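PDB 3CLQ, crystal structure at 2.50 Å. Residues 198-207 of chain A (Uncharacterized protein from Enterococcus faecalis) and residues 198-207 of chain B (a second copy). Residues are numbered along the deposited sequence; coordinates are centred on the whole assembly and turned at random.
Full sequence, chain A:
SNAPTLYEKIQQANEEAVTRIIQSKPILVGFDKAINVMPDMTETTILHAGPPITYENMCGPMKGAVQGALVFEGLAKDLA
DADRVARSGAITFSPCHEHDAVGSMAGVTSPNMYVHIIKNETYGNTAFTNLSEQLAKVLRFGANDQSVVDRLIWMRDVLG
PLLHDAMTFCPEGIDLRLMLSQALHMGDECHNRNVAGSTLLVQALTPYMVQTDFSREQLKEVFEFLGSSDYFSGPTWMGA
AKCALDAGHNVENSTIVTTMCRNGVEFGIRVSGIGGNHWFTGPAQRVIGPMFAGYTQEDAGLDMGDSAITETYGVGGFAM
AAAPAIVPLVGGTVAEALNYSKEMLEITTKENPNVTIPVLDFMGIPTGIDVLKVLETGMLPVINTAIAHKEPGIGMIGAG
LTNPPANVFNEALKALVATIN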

# COMPACT_ATOMS: atom_id res chain seq x y z
N SER A 198 -5.20 4.53 3.65
CA SER A 198 -6.29 4.05 4.44
C SER A 198 -5.87 2.78 5.15
O SER A 198 -6.21 2.52 6.33
CB SER A 198 -7.45 3.79 3.53
OG SER A 198 -7.86 5.02 3.04
N THR A 199 -5.07 1.98 4.47
CA THR A 199 -4.67 0.76 5.15
C THR A 199 -3.68 0.99 6.31
O THR A 199 -3.75 0.32 7.34
CB THR A 199 -4.24 -0.34 4.20
OG1 THR A 199 -3.96 -1.46 5.00
CG2 THR A 199 -2.99 0.01 3.46
N LEU A 200 -2.80 1.97 6.18
CA LEU A 200 -1.98 2.36 7.30
C LEU A 200 -2.87 2.89 8.44
O LEU A 200 -2.73 2.46 9.58
CB LEU A 200 -0.90 3.38 6.91
CG LEU A 200 0.10 2.89 5.84
CD1 LEU A 200 0.73 4.05 5.15
CD2 LEU A 200 1.18 2.00 6.42
N LEU A 201 -3.80 3.78 8.14
CA LEU A 201 -4.65 4.30 9.17
C LEU A 201 -5.34 3.20 9.98
O LEU A 201 -5.19 3.17 11.20
CB LEU A 201 -5.71 5.21 8.60
CG LEU A 201 -5.79 6.61 9.20
CD1 LEU A 201 -7.19 7.16 8.97
CD2 LEU A 201 -5.39 6.67 10.67
N VAL A 202 -6.07 2.28 9.33
CA VAL A 202 -6.80 1.31 10.13
C VAL A 202 -5.85 0.38 10.89
O VAL A 202 -6.18 -0.08 12.00
CB VAL A 202 -7.91 0.51 9.38
CG1 VAL A 202 -8.38 1.22 8.14
CG2 VAL A 202 -7.50 -0.94 9.11
N GLN A 203 -4.68 0.11 10.31
CA GLN A 203 -3.74 -0.69 11.07
C GLN A 203 -3.43 0.07 12.36
O GLN A 203 -3.52 -0.48 13.48
CB GLN A 203 -2.44 -0.96 10.30
CG GLN A 203 -1.56 -2.01 10.95
CD GLN A 203 -0.18 -2.15 10.29
OE1 GLN A 203 0.35 -1.19 9.70
NE2 GLN A 203 0.41 -3.34 10.40
N ALA A 204 -3.11 1.35 12.20
CA ALA A 204 -2.75 2.14 13.36
C ALA A 204 -3.88 2.18 14.40
O ALA A 204 -3.61 2.01 15.58
CB ALA A 204 -2.27 3.52 12.96
N LEU A 205 -5.13 2.36 13.95
CA LEU A 205 -6.31 2.51 14.81
C LEU A 205 -6.81 1.22 15.43
O LEU A 205 -7.39 1.23 16.53
CB LEU A 205 -7.45 3.16 14.03
CG LEU A 205 -7.41 4.67 13.70
CD1 LEU A 205 -8.55 5.06 12.79
CD2 LEU A 205 -7.50 5.49 15.00
N THR A 206 -6.65 0.12 14.73
CA THR A 206 -7.17 -1.19 15.17
C THR A 206 -6.94 -1.57 16.64
O THR A 206 -7.87 -2.06 17.29
CB THR A 206 -6.66 -2.33 14.23
OG1 THR A 206 -7.39 -2.32 13.00
CG2 THR A 206 -6.85 -3.66 14.87
N PRO A 207 -5.73 -1.39 17.19
CA PRO A 207 -5.60 -1.94 18.53
C PRO A 207 -6.26 -1.05 19.58
O PRO A 207 -6.72 -1.55 20.61
CB PRO A 207 -4.07 -2.00 18.79
CG PRO A 207 -3.42 -1.47 17.60
CD PRO A 207 -4.48 -0.76 16.75
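Chain B (198-207) STLLVQALTP

Residues 198-207 of chain B form a helix, as they do in chain A, each a segment of a longer helix that runs on at both ends. The two axes approach to 9.4 Å, and their N-to-C directions differ by 52°, so chain B crosses chain A obliquely, with both segments heading the same general way. Like residues face like: CA of A:Thr199 lies 6.3 Å from CA of B:Thr199, CA of A:Gln203 6.7 Å from CA of B:Gln203, and CA of A:Thr206 8.4 Å from CA of B:Thr206, the helices spreading toward their C-terminal ends. Together the stretches bury 404 Å².

The register is symmetric, but the side chains are not entirely so. A:Thr199 adopts chi1 t (-176°), whereas B:Thr199 adopts m (-48°), and the difference puts unlike atoms at the centre. A:Thr199 OG1 is turned to chain B, 3.0 Å from the carbonyl B:Thr199 O and 3.6 Å from B:Gln203 OE1; B:Thr199 instead presents its methyl, with CG2 4.0 Å from A:Leu200 N, while its OG1 is hydrogen-bonded elsewhere in the structure. The 2.8 Å between A:Thr199 OG1 and B:Thr199 CG2 is too short for a sound contact and is best read as model error.

The glutamines share one extended shape, chi1 and chi2 both t, with chi3 of 27° in A:Gln203 and 19° in B:Gln203. Extension carries each amide along the partner helix to its valine: B:Gln203 NE2 lies 3.8 Å from A:Val202 CG2, and A:Gln203 NE2 lies 4.1 Å from B:Val202 CG2. A:Gln203 OE1 also comes within 4.1 Å of B:Thr199 CG2. The CA-to-CB bond of B:Gln203 points toward chain A, whereas that of A:Gln203 points sideways and the end of its side chain comes nearer. Both valines point toward the partner, with chi1 between wells at -21° in A:Val202 and -28° in B:Val202.

A:Thr206 and B:Thr206 both take chi1 m (-77° and -70°), which brings the hydroxyl back to its own helix: A:Thr206 OG1 donates to A:Val202 O at 2.7 Å, and B:Thr206 OG1 to B:Val202 O at 3.0 Å. Across the gap, A:Thr206 CG2 and B:Thr206 OG1 are 4.3 Å apart, a loose contact. Each helix kinks at its proline, A:Pro207 or B:Pro207, whose nitrogen has no hydrogen to give to the preceding turn.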

# COMPACT_ATOMS: atom_id res chain seq x y z
N SER B 198 1.58 -6.66 3.29
CA SER B 198 1.47 -7.07 4.68
C SER B 198 0.35 -6.31 5.34
O SER B 198 -0.46 -6.88 6.07
CB SER B 198 2.80 -6.86 5.41
OG SER B 198 3.69 -7.93 5.12
N THR B 199 0.26 -5.03 5.02
CA THR B 199 -0.81 -4.19 5.54
C THR B 199 -2.17 -4.56 4.95
O THR B 199 -3.19 -4.35 5.59
CB THR B 199 -0.46 -2.74 5.24
OG1 THR B 199 0.89 -2.54 5.63
CG2 THR B 199 -1.34 -1.79 6.01
N LEU B 200 -2.20 -5.10 3.74
CA LEU B 200 -3.47 -5.51 3.17
C LEU B 200 -3.95 -6.80 3.80
O LEU B 200 -5.14 -7.05 3.90
CB LEU B 200 -3.38 -5.71 1.65
CG LEU B 200 -3.36 -4.45 0.79
CD1 LEU B 200 -2.88 -4.83 -0.62
CD2 LEU B 200 -4.71 -3.69 0.73
N LEU B 201 -3.00 -7.63 4.23
CA LEU B 201 -3.33 -8.92 4.79
C LEU B 201 -3.78 -8.79 6.23
O LEU B 201 -4.78 -9.41 6.61
CB LEU B 201 -2.10 -9.81 4.73
CG LEU B 201 -2.27 -11.28 4.35
CD1 LEU B 201 -1.21 -12.14 5.04
CD2 LEU B 201 -3.62 -11.72 4.72
N VAL B 202 -3.09 -8.00 7.05
CA VAL B 202 -3.45 -7.98 8.47
C VAL B 202 -4.83 -7.35 8.59
O VAL B 202 -5.59 -7.65 9.49
CB VAL B 202 -2.43 -7.25 9.41
CG1 VAL B 202 -1.00 -7.30 8.88
CG2 VAL B 202 -2.84 -5.81 9.70
N GLN B 203 -5.14 -6.46 7.65
CA GLN B 203 -6.42 -5.82 7.62
C GLN B 203 -7.57 -6.78 7.20
O GLN B 203 -8.66 -6.74 7.75
CB GLN B 203 -6.38 -4.63 6.67
CG GLN B 203 -7.66 -3.86 6.68
CD GLN B 203 -7.79 -2.92 5.52
OE1 GLN B 203 -7.10 -3.06 4.49
NE2 GLN B 203 -8.67 -1.94 5.66
N ALA B 204 -7.32 -7.63 6.22
CA ALA B 204 -8.34 -8.59 5.83
C ALA B 204 -8.55 -9.63 6.94
O ALA B 204 -9.66 -10.12 7.14
CB ALA B 204 -7.95 -9.25 4.53
N LEU B 205 -7.49 -9.96 7.66
CA LEU B 205 -7.59 -10.91 8.77
C LEU B 205 -8.34 -10.40 10.01
O LEU B 205 -8.98 -11.18 10.70
CB LEU B 205 -6.21 -11.37 9.21
CG LEU B 205 -5.46 -12.37 8.32
CD1 LEU B 205 -4.08 -12.60 8.89
CD2 LEU B 205 -6.22 -13.69 8.25
N THR B 206 -8.25 -9.10 10.31
CA THR B 206 -8.78 -8.59 11.56
C THR B 206 -10.22 -8.99 11.84
O THR B 206 -10.52 -9.55 12.90
CB THR B 206 -8.65 -7.06 11.67
OG1 THR B 206 -7.27 -6.68 11.82
CG2 THR B 206 -9.45 -6.54 12.86
N PRO B 207 -11.14 -8.71 10.91
CA PRO B 207 -12.56 -8.98 11.17
C PRO B 207 -12.76 -10.42 11.68
O PRO B 207 -13.52 -10.67 12.60
CB PRO B 207 -13.22 -8.82 9.79
CG PRO B 207 -12.27 -8.02 8.96
CD PRO B 207 -10.90 -8.13 9.56